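Local structure of transcriptional regulator, LacI family protein (Rhodococcus jostii, 3K9C) at residues R107-A112 and D262-P267; C196-L201 and V231-I236; G16-L21 and A70-T75. The protein probably acts as a DNA-binding transcription factor of the LacI family, recognising cis-regulatory DNA and so controlling transcription. One frame throughout, in Å; residues are numbered along the deposited sequence.

Interaction 1 of 3, residues R107-A112 and D262-P267; sequences RGDDVA and DLVLAP
Arg107 O takes the N-H of Leu265 at 2.8 Å, with an N-H...O angle of 166°, and the same oxygen receives a CA-H contact from Val264. Arg107 N donates to Leu263 O at 3.0 Å, and Asp109 N, one residue past the strand, to Leu265 O, which carries the parallel pairing of strands 104-108 and 262-270 of the mixed sheet to its end. The side chain of Arg107 adds a salt bridge: its CG sits between the backbone N and the carbonyl carbon (chi1 58°), and from there the chain runs extended to NE. The guanidinium meets Asp262 side-on, NE to OD1 at 3.0 Å and NH2 to OD2 at 3.1 Å, both through syn lone pairs, with the two planes 24° apart. Over the centre of one guanidinium face lies Val264 CG2, 3.5 Å from CZ. An alanine at Arg107 would probably leave the Asp262 carboxylate without this cationic mate and Val264 CG2 without the flat surface it covers. Asp109 is the N-cap of helix 110-123, its OD1 accepting from Ala112 N. Two bonds plus a methyl over one face imply a guanidinium restrained in rotation at a surface-lying seam.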
loop_
_atom_site.group_PDB
_atom_site.type_symbol
_atom_site.label_atom_id
_atom_site.label_comp_id
_atom_site.label_asym_id
_atom_site.label_seq_id
_atom_site.Cartn_x
_atom_site.Cartn_y
_atom_site.Cartn_z
ATOM N N ARG B 107 -4.050 -14.836 15.862
ATOM C CA ARG B 107 -5.012 -14.504 14.820
ATOM C C ARG B 107 -6.329 -13.991 15.382
ATOM O O ARG B 107 -6.618 -14.143 16.577
ATOM C CB ARG B 107 -5.274 -15.753 13.977
ATOM C CG ARG B 107 -5.796 -16.931 14.796
ATOM C CD ARG B 107 -5.475 -18.258 14.135
ATOM N NE ARG B 107 -5.959 -19.402 14.902
ATOM C CZ ARG B 107 -7.231 -19.788 14.964
ATOM N NH1 ARG B 107 -8.168 -19.127 14.297
ATOM N NH2 ARG B 107 -7.568 -20.835 15.707
ATOM N N GLY B 108 -7.128 -13.388 14.508
ATOM C CA GLY B 108 -8.419 -12.876 14.920
ATOM C C GLY B 108 -9.472 -13.954 14.768
ATOM O O GLY B 108 -9.278 -14.932 14.038
ATOM N N ASP B 109 -10.587 -13.791 15.471
ATOM C CA ASP B 109 -11.675 -14.755 15.392
ATOM C C ASP B 109 -12.507 -14.405 14.152
ATOM O O ASP B 109 -13.525 -13.720 14.258
ATOM C CB ASP B 109 -12.545 -14.663 16.649
ATOM C CG ASP B 109 -13.486 -15.851 16.798
ATOM O OD1 ASP B 109 -14.047 -16.310 15.777
ATOM O OD2 ASP B 109 -13.665 -16.314 17.945
ATOM N N ASP B 110 -12.053 -14.871 12.989
ATOM C CA ASP B 110 -12.723 -14.607 11.715
ATOM C C ASP B 110 -14.204 -14.955 11.685
ATOM O O ASP B 110 -15.000 -14.204 11.121
ATOM C CB ASP B 110 -12.002 -15.333 10.563
ATOM C CG ASP B 110 -10.622 -14.745 10.270
ATOM O OD1 ASP B 110 -10.496 -13.501 10.240
ATOM O OD2 ASP B 110 -9.665 -15.524 10.058
ATOM N N VAL B 111 -14.573 -16.096 12.264
ATOM C CA VAL B 111 -15.982 -16.496 12.302
ATOM C C VAL B 111 -16.740 -15.418 13.062
ATOM O O VAL B 111 -17.738 -14.889 12.579
ATOM C CB VAL B 111 -16.175 -17.862 13.025
ATOM C CG1 VAL B 111 -17.658 -18.145 13.244
ATOM C CG2 VAL B 111 -15.554 -18.975 12.203
ATOM N N ALA B 112 -16.244 -15.080 14.250
ATOM C CA ALA B 112 -16.875 -14.055 15.078
ATOM C C ALA B 112 -16.924 -12.713 14.360
ATOM O O ALA B 112 -17.920 -11.998 14.432
ATOM C CB ALA B 112 -16.114 -13.905 16.400
ATOM N N ASP B 262 -1.751 -21.020 20.490
ATOM C CA ASP B 262 -2.631 -20.588 19.409
ATOM C C ASP B 262 -3.567 -19.555 20.034
ATOM O O ASP B 262 -4.611 -19.904 20.585
ATOM C CB ASP B 262 -3.442 -21.768 18.875
ATOM C CG ASP B 262 -4.499 -21.342 17.868
ATOM O OD1 ASP B 262 -4.130 -20.742 16.834
ATOM O OD2 ASP B 262 -5.701 -21.604 18.109
ATOM N N LEU B 263 -3.183 -18.284 19.951
ATOM C CA LEU B 263 -3.961 -17.198 20.537
ATOM C C LEU B 263 -4.973 -16.542 19.589
ATOM O O LEU B 263 -4.595 -15.903 18.603
ATOM C CB LEU B 263 -3.005 -16.132 21.080
ATOM C CG LEU B 263 -3.621 -14.956 21.831
ATOM C CD1 LEU B 263 -4.426 -15.468 23.021
ATOM C CD2 LEU B 263 -2.519 -14.018 22.300
ATOM N N VAL B 264 -6.257 -16.698 19.899
ATOM C CA VAL B 264 -7.317 -16.109 19.088
ATOM C C VAL B 264 -7.854 -14.844 19.754
ATOM O O VAL B 264 -8.272 -14.875 20.908
ATOM C CB VAL B 264 -8.479 -17.097 18.875
ATOM C CG1 VAL B 264 -9.606 -16.417 18.119
ATOM C CG2 VAL B 264 -7.991 -18.312 18.090
ATOM N N LEU B 265 -7.846 -13.739 19.011
ATOM C CA LEU B 265 -8.311 -12.452 19.512
ATOM C C LEU B 265 -9.687 -12.043 18.982
ATOM O O LEU B 265 -10.038 -12.316 17.832
ATOM C CB LEU B 265 -7.295 -11.370 19.149
ATOM C CG LEU B 265 -5.828 -11.723 19.416
ATOM C CD1 LEU B 265 -4.946 -10.543 19.040
ATOM C CD2 LEU B 265 -5.636 -12.091 20.887
ATOM N N ALA B 266 -10.455 -11.367 19.827
ATOM C CA ALA B 266 -11.786 -10.906 19.457
ATOM C C ALA B 266 -11.713 -9.649 18.606
ATOM O O ALA B 266 -10.959 -8.727 18.906
ATOM C CB ALA B 266 -12.603 -10.621 20.700
ATOM N N PRO B 267 -12.493 -9.604 17.515
ATOM C CA PRO B 267 -12.509 -8.437 16.630
ATOM C C PRO B 267 -13.687 -7.558 17.035
ATOM O O PRO B 267 -14.493 -7.953 17.872
ATOM C CB PRO B 267 -12.723 -9.067 15.263
ATOM C CG PRO B 267 -13.704 -10.153 15.584
ATOM C CD PRO B 267 -13.120 -10.764 16.854
#

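Interaction 2 of 3, residues C196-L201 and V231-I236; sequences CATGVL and VQMTTI
Helix 194-206 packs against the loop that leads into strand 235-237 within the periplasmic-binding-protein-like fold, and the contact is apolar, with no hydrogen bond between the two segments. Its central group is the selenomethionine at Met233, modelled with SE in place of sulfur. CG stands anti to the backbone N (chi1 -169°), and a bend at chi3 (-78°) turns CE so that it meets Ala197 and Leu201 of the helix together. SE and CE both lie 3.6 Å from Ala197 CB, so the methyl of the alanine faces the end of the long side chain. CE is also 3.6 Å from Leu201 CD1, one helical turn further on, and the two side chains cross at a slant. The same CD1 reaches Val231 CG1 at 4.1 Å, which extends the apolar patch two residues back along the loop. Met233 CE also lies 3.7 Å from the backbone N of Thr198 and 3.8 Å from its OG1, the two side chains crossing at about a right angle; this hydroxyl is hydrogen-bonded to Asp194 O. Around the contact, Ala226 of helix 224-227 also touches Met233, Leu225 of that helix and Glu169 of helix 169-181 border Thr198, and Val211 packs on Leu201.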
loop_
_atom_site.group_PDB
_atom_site.type_symbol
_atom_site.label_atom_id
_atom_site.label_comp_id
_atom_site.label_asym_id
_atom_site.label_seq_id
_atom_site.Cartn_x
_atom_site.Cartn_y
_atom_site.Cartn_z
ATOM N N CYS B 196 -10.615 -5.278 -0.994
ATOM C CA CYS B 196 -11.640 -5.885 -1.838
ATOM C C CYS B 196 -12.860 -4.963 -1.852
ATOM O O CYS B 196 -13.483 -4.741 -2.895
ATOM C CB CYS B 196 -12.031 -7.251 -1.274
ATOM S SG CYS B 196 -13.299 -8.109 -2.195
ATOM N N ALA B 197 -13.191 -4.426 -0.679
ATOM C CA ALA B 197 -14.328 -3.518 -0.524
ATOM C C ALA B 197 -14.087 -2.252 -1.341
ATOM O O ALA B 197 -15.014 -1.682 -1.911
ATOM C CB ALA B 197 -14.526 -3.165 0.964
ATOM N N THR B 198 -12.839 -1.812 -1.403
ATOM C CA THR B 198 -12.523 -0.619 -2.180
ATOM C C THR B 198 -12.973 -0.799 -3.630
ATOM O O THR B 198 -13.490 0.136 -4.244
ATOM C CB THR B 198 -11.013 -0.303 -2.155
ATOM O OG1 THR B 198 -10.625 0.101 -0.835
ATOM C CG2 THR B 198 -10.695 0.829 -3.134
ATOM N N GLY B 199 -12.794 -2.004 -4.168
ATOM C CA GLY B 199 -13.203 -2.280 -5.536
ATOM C C GLY B 199 -14.712 -2.346 -5.685
ATOM O O GLY B 199 -15.271 -1.992 -6.736
ATOM N N VAL B 200 -15.375 -2.815 -4.632
ATOM C CA VAL B 200 -16.820 -2.930 -4.616
ATOM C C VAL B 200 -17.415 -1.527 -4.679
ATOM O O VAL B 200 -18.330 -1.271 -5.452
ATOM C CB VAL B 200 -17.304 -3.628 -3.326
ATOM C CG1 VAL B 200 -18.823 -3.580 -3.241
ATOM C CG2 VAL B 200 -16.791 -5.079 -3.292
ATOM N N LEU B 201 -16.886 -0.629 -3.851
ATOM C CA LEU B 201 -17.353 0.756 -3.810
ATOM C C LEU B 201 -17.056 1.473 -5.122
ATOM O O LEU B 201 -17.872 2.265 -5.591
ATOM C CB LEU B 201 -16.676 1.516 -2.667
ATOM C CG LEU B 201 -17.024 1.088 -1.243
ATOM C CD1 LEU B 201 -16.085 1.778 -0.260
ATOM C CD2 LEU B 201 -18.474 1.432 -0.944
ATOM N N VAL B 231 -13.755 7.961 1.998
ATOM C CA VAL B 231 -14.171 6.575 1.822
ATOM C C VAL B 231 -15.119 6.203 2.962
ATOM O O VAL B 231 -16.233 5.734 2.718
ATOM C CB VAL B 231 -12.958 5.619 1.805
ATOM C CG1 VAL B 231 -13.426 4.184 1.659
ATOM C CG2 VAL B 231 -12.034 5.983 0.653
ATOM N N GLN B 232 -14.675 6.444 4.198
ATOM C CA GLN B 232 -15.456 6.168 5.411
ATOM C C GLN B 232 -16.143 4.801 5.371
ATOM O O GLN B 232 -17.363 4.692 5.475
ATOM C CB GLN B 232 -16.491 7.278 5.641
ATOM C CG GLN B 232 -16.621 8.284 4.495
ATOM C CD GLN B 232 -17.741 9.291 4.715
ATOM O OE1 GLN B 232 -17.750 10.035 5.704
ATOM N NE2 GLN B 232 -18.695 9.318 3.790
HETATM N N MSE B 233 -15.327 3.761 5.260
HETATM C CA MSE B 233 -15.797 2.387 5.169
HETATM C C MSE B 233 -16.090 1.673 6.490
HETATM O O MSE B 233 -15.248 1.620 7.392
HETATM C CB MSE B 233 -14.760 1.591 4.382
HETATM C CG MSE B 233 -15.169 0.209 3.952
HETATM SE SE MSE B 233 -13.543 -0.620 3.339
HETATM C CE MSE B 233 -13.468 0.239 1.609
ATOM N N THR B 234 -17.305 1.140 6.600
ATOM C CA THR B 234 -17.705 0.370 7.774
ATOM C C THR B 234 -16.880 -0.901 7.608
ATOM O O THR B 234 -16.834 -1.476 6.511
ATOM C CB THR B 234 -19.217 0.033 7.742
ATOM O OG1 THR B 234 -19.970 1.235 7.910
ATOM C CG2 THR B 234 -19.582 -0.956 8.841
ATOM N N THR B 235 -16.230 -1.338 8.679
ATOM C CA THR B 235 -15.359 -2.502 8.599
ATOM C C THR B 235 -15.230 -3.222 9.936
ATOM O O THR B 235 -15.772 -2.779 10.944
ATOM C CB THR B 235 -13.947 -2.060 8.136
ATOM O OG1 THR B 235 -13.146 -3.203 7.843
ATOM C CG2 THR B 235 -13.267 -1.246 9.225
ATOM N N ILE B 236 -14.500 -4.329 9.929
ATOM C CA ILE B 236 -14.273 -5.120 11.126
ATOM C C ILE B 236 -12.806 -5.045 11.519
ATOM O O ILE B 236 -11.929 -5.457 10.751
ATOM C CB ILE B 236 -14.654 -6.591 10.891
ATOM C CG1 ILE B 236 -16.161 -6.689 10.666
ATOM C CG2 ILE B 236 -14.228 -7.437 12.070
ATOM C CD1 ILE B 236 -16.580 -8.002 10.129
#

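Interaction 3 of 3, residues G16-L21 and A70-T75; sequences GVVFEL and AILLGT
Val18 CG1 is anti to the backbone N (chi1 -180°), which leaves CG2 beside that N; Leu72 CG likewise lies beside its own N, and its second torsion, with CD1 at chi2 -174°, leaves CD2 to meet Val18 CG2. The two side chains lie side by side, pointing the same way, on neighbouring parallel strands, 13-20 and 67-73, of the mixed sheet in this periplasmic-binding-protein-like fold; the axes of the short segments cross at -15°. Val18 CG2 and Leu72 CD2 are 3.2 Å apart, a closeness that may partly reflect the model. Three backbone bonds set the register: Ile71 N to Gly16 O at 2.7 Å, then Val18 N to Ile71 O and Leu73 N to Val18 O. Beyond the face that carries Val18 and Leu72, Val59 and Leu62 of helix 55-63 touch Val18. Val17 and Ile71 occupy the other face, where Val17 CG1 also nears Leu73 CG at 4.2 Å and Ile33 of helix 24-39 packs on Val17. Leu73 CD1 rests on Phe19 CB at 3.7 Å. At the C-terminal ends the chemistry turns polar: Glu20 OE2 and Gly74 O are bridged by a water that donates to each oxygen at 2.6 Å.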
loop_
_atom_site.group_PDB
_atom_site.type_symbol
_atom_site.label_atom_id
_atom_site.label_comp_id
_atom_site.label_asym_id
_atom_site.label_seq_id
_atom_site.Cartn_x
_atom_site.Cartn_y
_atom_site.Cartn_z
ATOM N N GLY B 16 12.650 -11.823 13.332
ATOM C CA GLY B 16 12.412 -11.818 11.904
ATOM C C GLY B 16 10.942 -11.694 11.574
ATOM O O GLY B 16 10.103 -12.336 12.202
ATOM N N VAL B 17 10.623 -10.866 10.588
ATOM C CA VAL B 17 9.229 -10.688 10.186
ATOM C C VAL B 17 9.045 -10.808 8.671
ATOM O O VAL B 17 9.597 -10.019 7.910
ATOM C CB VAL B 17 8.691 -9.304 10.639
ATOM C CG1 VAL B 17 7.237 -9.137 10.206
ATOM C CG2 VAL B 17 8.816 -9.164 12.141
ATOM N N VAL B 18 8.281 -11.803 8.234
ATOM C CA VAL B 18 8.002 -11.988 6.808
ATOM C C VAL B 18 6.627 -11.352 6.538
ATOM O O VAL B 18 5.669 -11.625 7.262
ATOM C CB VAL B 18 7.977 -13.495 6.454
ATOM C CG1 VAL B 18 7.692 -13.697 4.972
ATOM C CG2 VAL B 18 9.326 -14.130 6.808
ATOM N N PHE B 19 6.526 -10.501 5.516
ATOM C CA PHE B 19 5.250 -9.839 5.202
ATOM C C PHE B 19 5.104 -9.517 3.717
ATOM O O PHE B 19 6.095 -9.429 2.990
ATOM C CB PHE B 19 5.115 -8.530 5.993
ATOM C CG PHE B 19 5.883 -7.392 5.398
ATOM C CD1 PHE B 19 5.223 -6.359 4.746
ATOM C CD2 PHE B 19 7.270 -7.363 5.466
ATOM C CE1 PHE B 19 5.935 -5.309 4.169
ATOM C CE2 PHE B 19 7.990 -6.327 4.897
ATOM C CZ PHE B 19 7.325 -5.296 4.248
ATOM N N GLU B 20 3.862 -9.322 3.280
ATOM C CA GLU B 20 3.579 -9.003 1.882
ATOM C C GLU B 20 3.699 -7.515 1.583
ATOM O O GLU B 20 2.950 -6.694 2.125
ATOM C CB GLU B 20 2.173 -9.463 1.499
ATOM C CG GLU B 20 2.030 -10.949 1.296
ATOM C CD GLU B 20 0.586 -11.365 1.078
ATOM O OE1 GLU B 20 -0.117 -10.711 0.269
ATOM O OE2 GLU B 20 0.159 -12.348 1.713
ATOM N N LEU B 21 4.642 -7.179 0.712
ATOM C CA LEU B 21 4.856 -5.796 0.312
ATOM C C LEU B 21 3.553 -5.225 -0.272
ATOM O O LEU B 21 2.837 -5.900 -1.010
ATOM C CB LEU B 21 5.971 -5.728 -0.737
ATOM C CG LEU B 21 6.803 -4.444 -0.789
ATOM C CD1 LEU B 21 7.458 -4.212 0.560
ATOM C CD2 LEU B 21 7.867 -4.552 -1.880
ATOM N N ALA B 70 10.975 -16.237 14.089
ATOM C CA ALA B 70 10.448 -15.843 12.796
ATOM C C ALA B 70 8.943 -15.690 12.915
ATOM O O ALA B 70 8.246 -16.640 13.270
ATOM C CB ALA B 70 10.789 -16.892 11.734
ATOM N N ILE B 71 8.459 -14.483 12.639
ATOM C CA ILE B 71 7.034 -14.173 12.669
ATOM C C ILE B 71 6.572 -14.017 11.212
ATOM O O ILE B 71 6.999 -13.094 10.508
ATOM C CB ILE B 71 6.780 -12.859 13.417
ATOM C CG1 ILE B 71 7.170 -13.016 14.885
ATOM C CG2 ILE B 71 5.319 -12.451 13.274
ATOM C CD1 ILE B 71 7.175 -11.720 15.646
ATOM N N LEU B 72 5.713 -14.926 10.759
ATOM C CA LEU B 72 5.222 -14.891 9.385
ATOM C C LEU B 72 3.799 -14.333 9.308
ATOM O O LEU B 72 2.860 -14.921 9.848
ATOM C CB LEU B 72 5.245 -16.303 8.778
ATOM C CG LEU B 72 6.505 -17.171 8.938
ATOM C CD1 LEU B 72 6.328 -18.457 8.131
ATOM C CD2 LEU B 72 7.740 -16.428 8.468
ATOM N N LEU B 73 3.637 -13.201 8.631
ATOM C CA LEU B 73 2.310 -12.609 8.494
ATOM C C LEU B 73 1.532 -13.242 7.335
ATOM O O LEU B 73 1.958 -13.189 6.188
ATOM C CB LEU B 73 2.422 -11.099 8.277
ATOM C CG LEU B 73 3.287 -10.301 9.251
ATOM C CD1 LEU B 73 3.005 -8.804 9.062
ATOM C CD2 LEU B 73 2.993 -10.721 10.685
ATOM N N GLY B 74 0.394 -13.854 7.648
ATOM C CA GLY B 74 -0.425 -14.480 6.622
ATOM C C GLY B 74 0.317 -15.435 5.700
ATOM O O GLY B 74 0.067 -15.462 4.499
ATOM N N THR B 75 1.221 -16.228 6.259
ATOM C CA THR B 75 2.005 -17.179 5.477
ATOM C C THR B 75 1.163 -18.229 4.747
ATOM O O THR B 75 0.078 -18.598 5.198
ATOM C CB THR B 75 3.034 -17.912 6.377
ATOM O OG1 THR B 75 3.860 -18.763 5.571
ATOM C CG2 THR B 75 2.324 -18.749 7.430
HETATM O O HOH W 1 -1.419 -13.922 3.073
HETATM O O HOH W 2 2.690 -14.290 2.578
#

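How the interactions relate
All three contacts reach the same mixed sheet. Interaction 3 joins two of its parallel strands in the buried core, whereas interaction 1 joins strands 104-108 and 262-270 at the surface. Both rely on parallel backbone pairing, but the buried pair is lined mainly by aliphatic side chains, with a water-bridged carboxylate at its end, while the surface pair adds an ion pair to its apolar contacts. Interaction 2 differs: it is buried and mainly apolar, a helix against a loop with no hydrogen bond between its segments. It touches interaction 1 where Ile236 CG2 packs on Pro267 CB at 3.9 Å. Interactions 2 and 3, on opposite sides of the chain's centre, have centres about 25 Å apart.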